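PDB 4AKL: nucleocapsid from Crimean-congo hemorrhagic fever virus, which binds single- and double-stranded RNA, probably packages the viral genome, and probably cuts double-stranded DNA as a metal-dependent, sequence-non-specific endonuclease. Local coordinates for residues C80-S85 / I137-N142; Q303-F308 / F466-N471; Y315-T320 / K357-L362; I385-V390 / H409-L414. All blocks are in the same frame, centred on the assembly; numbering follows the deposited sequence.

Contact 1 (C80-S85 / I137-N142)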
# COMPACT_ATOMS: atom_id res chain seq x y z
N CYS A 80 0.19 9.37 -14.74
CA CYS A 80 -0.91 10.17 -14.17
C CYS A 80 -2.00 10.34 -15.23
O CYS A 80 -3.19 10.20 -14.93
CB CYS A 80 -0.40 11.55 -13.70
SG CYS A 80 0.72 11.48 -12.29
N ALA A 81 -1.61 10.63 -16.47
CA ALA A 81 -2.61 10.76 -17.54
C ALA A 81 -3.33 9.42 -17.75
O ALA A 81 -4.55 9.38 -17.92
CB ALA A 81 -2.01 11.24 -18.79
N TRP A 82 -2.58 8.32 -17.75
CA TRP A 82 -3.20 7.00 -17.89
C TRP A 82 -4.21 6.71 -16.74
O TRP A 82 -5.32 6.22 -16.98
CB TRP A 82 -2.12 5.93 -17.94
CG TRP A 82 -2.60 4.48 -17.93
CD1 TRP A 82 -2.46 3.60 -16.90
CD2 TRP A 82 -3.24 3.76 -18.99
NE1 TRP A 82 -2.98 2.38 -17.23
CE2 TRP A 82 -3.47 2.43 -18.51
CE3 TRP A 82 -3.65 4.09 -20.30
CZ2 TRP A 82 -4.11 1.45 -19.29
CZ3 TRP A 82 -4.27 3.11 -21.07
CH2 TRP A 82 -4.49 1.81 -20.57
N ALA A 83 -3.82 7.03 -15.52
CA ALA A 83 -4.64 6.82 -14.32
C ALA A 83 -5.92 7.69 -14.31
O ALA A 83 -6.84 7.38 -13.61
CB ALA A 83 -3.79 7.06 -13.03
N SER A 84 -5.94 8.76 -15.09
CA SER A 84 -7.04 9.69 -15.16
C SER A 84 -7.74 9.66 -16.53
O SER A 84 -8.59 10.52 -16.79
CB SER A 84 -6.49 11.08 -14.95
OG SER A 84 -6.10 11.31 -13.61
N SER A 85 -7.35 8.72 -17.40
CA SER A 85 -7.89 8.61 -18.76
C SER A 85 -9.33 8.19 -18.78
O SER A 85 -9.80 7.51 -17.86
CB SER A 85 -7.07 7.62 -19.60
OG SER A 85 -7.08 6.33 -19.05
N ILE A 137 -8.94 -4.53 -15.09
CA ILE A 137 -9.09 -3.33 -15.95
C ILE A 137 -7.91 -3.09 -16.95
O ILE A 137 -7.90 -2.07 -17.68
CB ILE A 137 -9.39 -2.02 -15.09
CG1 ILE A 137 -8.12 -1.47 -14.37
CG2 ILE A 137 -10.53 -2.30 -14.11
CD1 ILE A 137 -8.34 -0.07 -13.70
N GLY A 138 -6.95 -4.01 -16.99
CA GLY A 138 -5.70 -3.80 -17.72
C GLY A 138 -4.93 -2.57 -17.27
O GLY A 138 -4.51 -1.77 -18.09
N PHE A 139 -4.76 -2.38 -15.97
CA PHE A 139 -4.04 -1.17 -15.48
C PHE A 139 -2.58 -1.14 -15.95
O PHE A 139 -2.08 -0.09 -16.38
CB PHE A 139 -4.09 -1.00 -13.94
CG PHE A 139 -3.49 0.34 -13.46
CD1 PHE A 139 -4.13 1.54 -13.76
CD2 PHE A 139 -2.31 0.38 -12.76
CE1 PHE A 139 -3.59 2.73 -13.37
CE2 PHE A 139 -1.75 1.58 -12.34
CZ PHE A 139 -2.37 2.76 -12.65
N ARG A 140 -1.90 -2.29 -15.88
CA ARG A 140 -0.50 -2.40 -16.26
C ARG A 140 -0.29 -2.09 -17.74
O ARG A 140 -0.77 -2.81 -18.55
CB ARG A 140 0.04 -3.82 -15.96
CG ARG A 140 1.57 -3.93 -16.08
CD ARG A 140 2.05 -5.33 -16.35
NE ARG A 140 3.46 -5.33 -16.71
CZ ARG A 140 4.45 -5.88 -16.01
NH1 ARG A 140 4.22 -6.52 -14.88
NH2 ARG A 140 5.69 -5.78 -16.47
N VAL A 141 0.43 -1.01 -18.04
CA VAL A 141 0.86 -0.74 -19.42
C VAL A 141 2.37 -0.59 -19.51
O VAL A 141 2.87 -0.39 -20.58
CB VAL A 141 0.21 0.53 -19.99
CG1 VAL A 141 -1.26 0.26 -20.28
CG2 VAL A 141 0.41 1.71 -19.06
N ASN A 142 3.08 -0.67 -18.39
CA ASN A 142 4.55 -0.54 -18.34
C ASN A 142 5.01 -0.90 -16.93
O ASN A 142 4.17 -1.18 -16.05
CB ASN A 142 5.07 0.87 -18.78
CG ASN A 142 4.53 2.06 -17.91
OD1 ASN A 142 4.04 1.91 -16.74
ND2 ASN A 142 4.65 3.26 -18.49

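Contact 2 (Q303-F308 / F466-N471)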
# COMPACT_ATOMS: atom_id res chain seq x y z
N GLN A 303 -0.15 -1.75 3.73
CA GLN A 303 0.41 -0.83 2.72
C GLN A 303 -0.65 -0.41 1.75
O GLN A 303 -1.34 -1.26 1.15
CB GLN A 303 1.58 -1.46 1.93
CG GLN A 303 2.94 -1.32 2.59
CD GLN A 303 3.99 -2.15 1.90
OE1 GLN A 303 3.88 -2.48 0.70
NE2 GLN A 303 5.02 -2.51 2.65
N ILE A 304 -0.80 0.88 1.56
CA ILE A 304 -1.83 1.38 0.70
C ILE A 304 -1.45 1.09 -0.78
O ILE A 304 -0.32 1.20 -1.16
CB ILE A 304 -2.12 2.84 1.04
CG1 ILE A 304 -3.24 3.37 0.15
CG2 ILE A 304 -0.85 3.73 0.95
CD1 ILE A 304 -3.83 4.71 0.71
N ASP A 305 -2.42 0.66 -1.57
CA ASP A 305 -2.31 0.69 -2.97
C ASP A 305 -2.95 2.00 -3.41
O ASP A 305 -4.19 2.15 -3.38
CB ASP A 305 -3.01 -0.51 -3.61
CG ASP A 305 -2.83 -0.53 -5.13
OD1 ASP A 305 -2.65 0.55 -5.70
OD2 ASP A 305 -2.86 -1.65 -5.74
N THR A 306 -2.10 2.92 -3.82
CA THR A 306 -2.48 4.30 -4.03
C THR A 306 -3.56 4.45 -5.08
O THR A 306 -4.54 5.14 -4.86
CB THR A 306 -1.23 5.16 -4.36
OG1 THR A 306 -0.37 5.16 -3.23
CG2 THR A 306 -1.56 6.65 -4.72
N VAL A 307 -3.39 3.80 -6.20
CA VAL A 307 -4.35 3.96 -7.23
C VAL A 307 -5.67 3.22 -6.90
O VAL A 307 -6.75 3.75 -7.13
CB VAL A 307 -3.77 3.62 -8.63
CG1 VAL A 307 -3.54 2.13 -8.79
CG2 VAL A 307 -4.73 4.16 -9.73
N PHE A 308 -5.56 2.02 -6.33
CA PHE A 308 -6.75 1.24 -5.98
C PHE A 308 -7.61 1.95 -4.96
O PHE A 308 -8.84 2.10 -5.14
CB PHE A 308 -6.37 -0.16 -5.48
CG PHE A 308 -7.54 -1.01 -5.11
CD1 PHE A 308 -8.46 -1.42 -6.08
CD2 PHE A 308 -7.76 -1.38 -3.81
CE1 PHE A 308 -9.53 -2.18 -5.76
CE2 PHE A 308 -8.81 -2.13 -3.47
CZ PHE A 308 -9.72 -2.56 -4.43
N PHE A 466 2.45 4.62 -9.06
CA PHE A 466 1.45 3.70 -9.58
C PHE A 466 1.82 2.23 -9.52
O PHE A 466 1.07 1.41 -10.01
CB PHE A 466 1.07 4.12 -11.00
CG PHE A 466 0.55 5.50 -11.03
CD1 PHE A 466 -0.74 5.75 -10.64
CD2 PHE A 466 1.36 6.56 -11.39
CE1 PHE A 466 -1.26 7.10 -10.60
CE2 PHE A 466 0.86 7.87 -11.36
CZ PHE A 466 -0.47 8.13 -10.97
N GLN A 467 2.94 1.92 -8.90
CA GLN A 467 3.34 0.56 -8.61
C GLN A 467 2.73 0.06 -7.34
O GLN A 467 2.58 0.80 -6.41
CB GLN A 467 4.88 0.45 -8.51
CG GLN A 467 5.53 0.39 -9.84
CD GLN A 467 6.99 0.79 -9.84
OE1 GLN A 467 7.50 1.45 -8.89
NE2 GLN A 467 7.68 0.43 -10.91
N ASN A 468 2.35 -1.21 -7.31
CA ASN A 468 1.87 -1.90 -6.11
C ASN A 468 3.04 -2.71 -5.66
O ASN A 468 3.67 -3.44 -6.48
CB ASN A 468 0.64 -2.73 -6.43
CG ASN A 468 0.26 -3.77 -5.33
OD1 ASN A 468 1.09 -4.61 -4.90
ND2 ASN A 468 -0.99 -3.73 -4.90
N ALA A 469 3.37 -2.63 -4.37
CA ALA A 469 4.57 -3.34 -3.86
C ALA A 469 4.23 -4.39 -2.81
O ALA A 469 5.14 -4.82 -2.06
CB ALA A 469 5.61 -2.32 -3.31
N TYR A 470 2.97 -4.83 -2.78
CA TYR A 470 2.54 -5.83 -1.81
C TYR A 470 3.39 -7.11 -1.86
O TYR A 470 3.76 -7.57 -0.80
CB TYR A 470 1.04 -6.19 -1.94
CG TYR A 470 0.62 -7.26 -0.92
CD1 TYR A 470 0.77 -7.03 0.43
CD2 TYR A 470 0.07 -8.49 -1.30
CE1 TYR A 470 0.41 -7.95 1.37
CE2 TYR A 470 -0.31 -9.44 -0.34
CZ TYR A 470 -0.13 -9.14 1.00
OH TYR A 470 -0.46 -10.00 2.01
N ASN A 471 3.70 -7.65 -3.06
CA ASN A 471 4.50 -8.92 -3.21
C ASN A 471 6.02 -8.77 -3.27
O ASN A 471 6.70 -9.66 -3.71
CB ASN A 471 4.05 -9.72 -4.47
CG ASN A 471 2.67 -10.22 -4.34
OD1 ASN A 471 2.33 -10.83 -3.32
ND2 ASN A 471 1.85 -9.98 -5.35
O HOH W 1 0.85 1.69 -4.25

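Contact 3 (Y315-T320 / K357-L362)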
# COMPACT_ATOMS: atom_id res chain seq x y z
N TYR A 315 -15.44 5.76 -6.00
CA TYR A 315 -16.64 4.93 -5.98
C TYR A 315 -17.51 5.25 -4.76
O TYR A 315 -18.68 5.58 -4.91
CB TYR A 315 -16.26 3.45 -6.11
CG TYR A 315 -17.28 2.52 -5.63
CD1 TYR A 315 -18.38 2.18 -6.44
CD2 TYR A 315 -17.18 1.96 -4.39
CE1 TYR A 315 -19.36 1.27 -5.97
CE2 TYR A 315 -18.16 1.07 -3.92
CZ TYR A 315 -19.23 0.73 -4.72
OH TYR A 315 -20.18 -0.16 -4.22
N LYS A 316 -16.93 5.22 -3.56
CA LYS A 316 -17.68 5.50 -2.35
C LYS A 316 -18.30 6.89 -2.30
O LYS A 316 -19.33 7.03 -1.71
CB LYS A 316 -16.83 5.34 -1.10
CG LYS A 316 -16.46 3.94 -0.81
CD LYS A 316 -17.71 3.00 -0.54
CE LYS A 316 -18.11 3.05 0.93
NZ LYS A 316 -18.98 1.90 1.27
N ALA A 317 -17.62 7.88 -2.88
CA ALA A 317 -18.13 9.22 -2.96
C ALA A 317 -19.20 9.42 -4.05
O ALA A 317 -19.72 10.51 -4.16
CB ALA A 317 -16.97 10.26 -3.17
N GLY A 318 -19.51 8.40 -4.81
CA GLY A 318 -20.52 8.49 -5.86
C GLY A 318 -20.04 9.25 -7.06
O GLY A 318 -20.85 9.85 -7.75
N VAL A 319 -18.72 9.23 -7.33
CA VAL A 319 -18.17 9.94 -8.48
C VAL A 319 -18.45 9.15 -9.79
O VAL A 319 -18.40 7.95 -9.80
CB VAL A 319 -16.67 10.19 -8.32
CG1 VAL A 319 -16.10 10.82 -9.56
CG2 VAL A 319 -16.42 11.06 -7.04
N THR A 320 -18.76 9.85 -10.87
CA THR A 320 -19.07 9.18 -12.14
C THR A 320 -18.03 9.61 -13.15
O THR A 320 -17.28 10.57 -12.90
CB THR A 320 -20.46 9.55 -12.65
OG1 THR A 320 -20.44 10.88 -13.19
CG2 THR A 320 -21.52 9.42 -11.53
N LYS A 357 -19.58 16.12 0.04
CA LYS A 357 -19.95 15.69 1.36
C LYS A 357 -19.77 14.22 1.50
O LYS A 357 -19.39 13.75 2.60
CB LYS A 357 -21.40 16.10 1.72
CG LYS A 357 -21.47 17.57 2.24
CD LYS A 357 -22.88 18.04 2.50
CE LYS A 357 -22.90 19.54 2.83
NZ LYS A 357 -22.95 20.39 1.62
N LYS A 358 -20.02 13.47 0.42
CA LYS A 358 -19.85 12.02 0.46
C LYS A 358 -18.38 11.66 0.63
O LYS A 358 -18.11 10.74 1.32
CB LYS A 358 -20.46 11.32 -0.77
CG LYS A 358 -21.95 11.47 -0.85
CD LYS A 358 -22.45 10.88 -2.14
CE LYS A 358 -23.92 11.15 -2.36
NZ LYS A 358 -24.17 11.35 -3.85
N LEU A 359 -17.46 12.42 0.03
CA LEU A 359 -16.03 12.15 0.24
C LEU A 359 -15.69 12.51 1.70
O LEU A 359 -14.92 11.82 2.36
CB LEU A 359 -15.13 12.98 -0.71
CG LEU A 359 -13.69 12.49 -0.83
CD1 LEU A 359 -13.58 11.11 -1.58
CD2 LEU A 359 -12.80 13.53 -1.52
N TYR A 360 -16.27 13.62 2.19
CA TYR A 360 -15.95 14.10 3.51
C TYR A 360 -16.32 13.04 4.55
O TYR A 360 -15.55 12.80 5.50
CB TYR A 360 -16.72 15.40 3.86
CG TYR A 360 -16.29 16.05 5.18
CD1 TYR A 360 -16.74 15.55 6.43
CD2 TYR A 360 -15.44 17.14 5.18
CE1 TYR A 360 -16.32 16.12 7.65
CE2 TYR A 360 -15.02 17.76 6.43
CZ TYR A 360 -15.46 17.25 7.64
OH TYR A 360 -15.06 17.86 8.85
N GLU A 361 -17.46 12.41 4.38
CA GLU A 361 -17.93 11.43 5.37
C GLU A 361 -17.04 10.20 5.47
O GLU A 361 -17.10 9.48 6.48
CB GLU A 361 -19.35 11.03 5.09
CG GLU A 361 -20.03 10.15 6.17
CD GLU A 361 -20.20 10.81 7.60
OE1 GLU A 361 -19.54 11.83 7.95
OE2 GLU A 361 -21.00 10.27 8.36
N LEU A 362 -16.21 9.98 4.47
CA LEU A 362 -15.19 8.92 4.53
C LEU A 362 -14.00 9.21 5.50
O LEU A 362 -13.35 8.27 6.00
CB LEU A 362 -14.69 8.60 3.13
CG LEU A 362 -15.75 8.28 2.09
CD1 LEU A 362 -15.07 8.00 0.73
CD2 LEU A 362 -16.67 7.12 2.52
O HOH W 2 -19.98 8.53 1.36
O HOH W 3 -22.04 11.90 -5.42

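Contact 4 (I385-V390 / H409-L414)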
# COMPACT_ATOMS: atom_id res chain seq x y z
N ILE A 385 -5.75 12.45 1.21
CA ILE A 385 -6.23 13.17 0.06
C ILE A 385 -5.08 13.31 -1.00
O ILE A 385 -5.34 13.27 -2.23
CB ILE A 385 -6.91 14.53 0.47
CG1 ILE A 385 -8.35 14.28 0.99
CG2 ILE A 385 -6.99 15.49 -0.70
CD1 ILE A 385 -9.47 13.93 -0.08
N SER A 386 -3.85 13.41 -0.51
CA SER A 386 -2.67 13.43 -1.37
C SER A 386 -2.51 12.16 -2.28
O SER A 386 -1.96 12.27 -3.35
CB SER A 386 -1.38 13.67 -0.54
OG SER A 386 -1.14 12.63 0.39
N GLU A 387 -3.02 11.00 -1.85
CA GLU A 387 -3.01 9.76 -2.65
C GLU A 387 -3.88 9.98 -3.87
O GLU A 387 -3.48 9.71 -4.98
CB GLU A 387 -3.55 8.55 -1.86
CG GLU A 387 -2.83 8.21 -0.56
CD GLU A 387 -1.54 7.51 -0.80
OE1 GLU A 387 -1.54 6.61 -1.62
OE2 GLU A 387 -0.53 7.82 -0.16
N MET A 388 -5.09 10.49 -3.64
CA MET A 388 -5.99 10.85 -4.74
C MET A 388 -5.37 11.95 -5.60
O MET A 388 -5.50 11.91 -6.82
CB MET A 388 -7.34 11.33 -4.20
CG MET A 388 -8.07 10.33 -3.37
SD MET A 388 -9.73 10.88 -2.84
CE MET A 388 -10.56 10.63 -4.38
N GLY A 389 -4.68 12.91 -4.97
CA GLY A 389 -4.09 14.03 -5.69
C GLY A 389 -3.00 13.57 -6.68
O GLY A 389 -2.94 14.06 -7.78
N VAL A 390 -2.13 12.64 -6.30
CA VAL A 390 -1.14 12.18 -7.26
C VAL A 390 -1.78 11.40 -8.43
O VAL A 390 -1.31 11.47 -9.55
CB VAL A 390 0.02 11.37 -6.60
CG1 VAL A 390 -0.46 10.01 -6.10
CG2 VAL A 390 1.16 11.22 -7.56
N HIS A 409 1.78 16.99 -5.47
CA HIS A 409 1.20 15.98 -4.59
C HIS A 409 2.32 15.04 -4.15
O HIS A 409 3.19 14.69 -4.94
CB HIS A 409 0.04 15.26 -5.28
CG HIS A 409 -1.01 16.20 -5.72
ND1 HIS A 409 -1.98 16.65 -4.87
CD2 HIS A 409 -1.21 16.85 -6.91
CE1 HIS A 409 -2.76 17.51 -5.51
NE2 HIS A 409 -2.32 17.65 -6.75
N THR A 410 2.28 14.66 -2.87
CA THR A 410 3.39 13.98 -2.19
C THR A 410 4.11 12.94 -3.03
O THR A 410 5.29 13.09 -3.31
CB THR A 410 2.94 13.42 -0.81
OG1 THR A 410 2.41 14.50 -0.05
CG2 THR A 410 4.08 12.82 -0.00
N LYS A 411 3.41 11.91 -3.48
CA LYS A 411 4.09 10.78 -4.07
C LYS A 411 4.73 11.03 -5.47
O LYS A 411 5.37 10.10 -6.03
CB LYS A 411 3.20 9.54 -3.98
CG LYS A 411 3.33 8.97 -2.58
CD LYS A 411 2.40 7.86 -2.27
CE LYS A 411 2.63 7.42 -0.85
NZ LYS A 411 1.61 6.47 -0.46
N SER A 412 4.60 12.25 -6.02
CA SER A 412 5.29 12.60 -7.22
C SER A 412 6.78 12.54 -6.98
O SER A 412 7.53 12.37 -7.93
CB SER A 412 4.87 13.92 -7.78
OG SER A 412 3.55 13.87 -8.27
N ILE A 413 7.19 12.69 -5.71
CA ILE A 413 8.58 12.47 -5.28
C ILE A 413 9.17 11.14 -5.74
O ILE A 413 10.36 11.07 -6.03
CB ILE A 413 8.71 12.61 -3.70
CG1 ILE A 413 8.77 14.06 -3.33
CG2 ILE A 413 9.98 12.07 -3.20
CD1 ILE A 413 8.42 14.37 -1.84
N LEU A 414 8.35 10.08 -5.81
CA LEU A 414 8.82 8.77 -6.22
C LEU A 414 9.19 8.72 -7.72
O LEU A 414 9.83 7.79 -8.15
CB LEU A 414 7.75 7.72 -5.92
CG LEU A 414 7.52 7.46 -4.44
CD1 LEU A 414 6.39 6.48 -4.26
CD2 LEU A 414 8.81 6.97 -3.75
O HOH W 4 0.64 11.36 -2.84

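Contact 1 (C80-S85 / I137-N142)
G138 meets W82 first: its carbonyl oxygen lies in the plane of the indole, at the edge, 3.5 Å from W82 CZ2. A Schellman motif at G138 ends helix 120-136, and the positive phi of 58° is one that glycine, lacking a CB, adopts easily. F139 makes the polar contact through its backbone. W82 NE1 donates to F139 O over 2.8 Å, onto a lone pair in the carbonyl plane, although the bond is bent and the oxygen is tilted out of the indole plane. The buried indole N-H thus finds an acceptor in a stretch without regular structure. The F139 side chain has CG anti to the backbone N (chi1 -173°), which brings its ring back beside W82, with F139 CE1 3.8 Å from W82 CD1. These two rings meet obliquely, their planes 42° apart, while A83 CA sits at the phenyl edge, 4.3 Å from F139 CE1. V141 then covers one face of the indole: its CG1 lies 3.7 Å from the centroid of the six-membered ring of W82, a CH-pi contact. The packing is tight here, with V141 CG1 only 3.2 Å from W82 CZ2. M13 of helix 10-24 and I88 of helix 86-98 also touch W82. The arrangement is a buried tryptophan near the end of helix 77-83, fastened to the loop that leaves a Schellman-capped helix in this largely helical protein.

Contact 2 (Q303-F308 / F466-N471)
D305 and N468 meet side chain to side chain, each the polar residue of a local capping or turn motif: D305 is the N-cap of helix 306-316, and N468 makes an Asx turn. N468 ND2 donates to D305 OD2 over 2.9 Å, and the bond is almost straight at 172°. D305 OD2 lies in the plane of the N468 amide, but the N-H comes to it from above the carboxylate plane, the two side chains crossing at about a right angle with their planes 73° apart. Each group has a second task. The other carboxylate oxygen, D305 OD1, takes a weak capping bond of 3.3 Å from F308 N, while N468 OD1 accepts from Y470 N at 2.8 Å and so holds the amide in position. Both residues have CG anti to the backbone N, which swings their polar ends into the gap between the two segments. Aspartate suits the start of the helix, where its charge would probably be favoured by the helix dipole. It is also paired with R134, which forms a salt bridge to D305 OD2 and donates through NH1 to F466 O, thereby tying helix 120-136 to both segments. Beyond this polar centre, V307 CB packs against the edge of the F466 ring, 4.2 Å from F466 CD1. Further support comes from backbone hydrogen bonds of N468 with A146 and L148. A water accepts from T306 N at 3.2 Å and reaches Q467 O at 2.9 Å, joining the first turn of the helix to the 466-471 loop.

Contact 3 (Y315-T320 / K357-L362)
K358 runs its aliphatic chain alongside the backbone of A317, while L359 and L362 meet A317 and K316 with their methyl groups. CG of K358 is anti to its carbonyl carbon (chi1 -64°), and the chain stays extended as far as CE, so that K358 CD passes 3.4 Å from A317 O. Only the last bond bends, and the ammonium group reaches a water at 2.7 Å from K358 NZ. That water in turn donates to A317 O over 3.0 Å, so the lysine touches the carbonyl region with its methylenes and grips the oxygen through solvent. The approach is close because A317 carries no more than a methyl: its CA is 4.7 Å from K358 CA. Helix 306-316 ends here in a Schellman motif, with G318 taking the positive phi (74°) that reverses the chain, and the end of this helix abuts the short helix 355-360. On the buried side A317 CB lies 3.8 Å from L359 CD1. L359 continues inward to W313, L348, I385 and M388, a setting that suits a branched apolar residue. L362 approaches from further along its chain, placing CD1 3.7 Å from K316 CB. The two lysines thus lend the contact their hydrocarbon parts; K316 bends at chi2 and chi3, and its charged end turns off to a salt bridge with D107. A second water donates to K358 O at 2.9 Å and, weakly, to K316 O.

Contact 4 (I385-V390 / H409-L414)
E387 and K411 form a salt bridge between buried side chains, with E387 OE2 receiving K411 NZ on its syn lone pair at the short distance of 2.5 Å. The CB of E387 points away from the other segment, and a bend at chi2 (-77°) brings the carboxylate back; K411 reaches it with a chain extended beyond CG, as a long lysine can. Neither end depends on the other alone, since E387 OE1 has a second partner in T306 and K411 NZ also bonds H453 NE2. This shared network probably helps to offset the cost of burying the charges. Nearby, a water accepts from K411 N at 2.9 Å and donates weakly to S386 O. Packing takes over along the helix towards V390. The H409 ring lies over the backbone of G389, whose CA is 3.7 Å from the ring centroid in a CH-pi contact. Glycine suits this place because the imidazole occupies the side on which a side chain would stand. S407 OG holds H409 NE2 and so helps to fix the rotation of the ring. V390 CG2 touches S412 OG at 3.6 Å, and the methine V390 CB packs 4.1 Å from H409 CB. Helix 385-392 thereby joins the 3-10 segment that begins at T410, with M388 turned to helices 306-316 and 324-336 and the K411 chain lying against helix 450-460.

Contacts 1, 2 and 4 meet around one ring, that of F466 in contact 2. F466 CE1 lies 3.5 Å from A83 CB of contact 1, and F466 CZ is 3.7 Å from V390 O of contact 4. Contacts 2 and 4, with centres about 13 Å apart, are also joined by a probable hydrogen bond of 2.5 Å between T306 OG1 and E387 OE1. Contact 3 is more peripheral, its centre about 21 Å from that of the chain; it shares helix 306-316 with contact 2 and reaches contact 4 where L359 CD2 lies 3.7 Å from I385 CD1. None of the four includes the DEVD motif, D266 to D269.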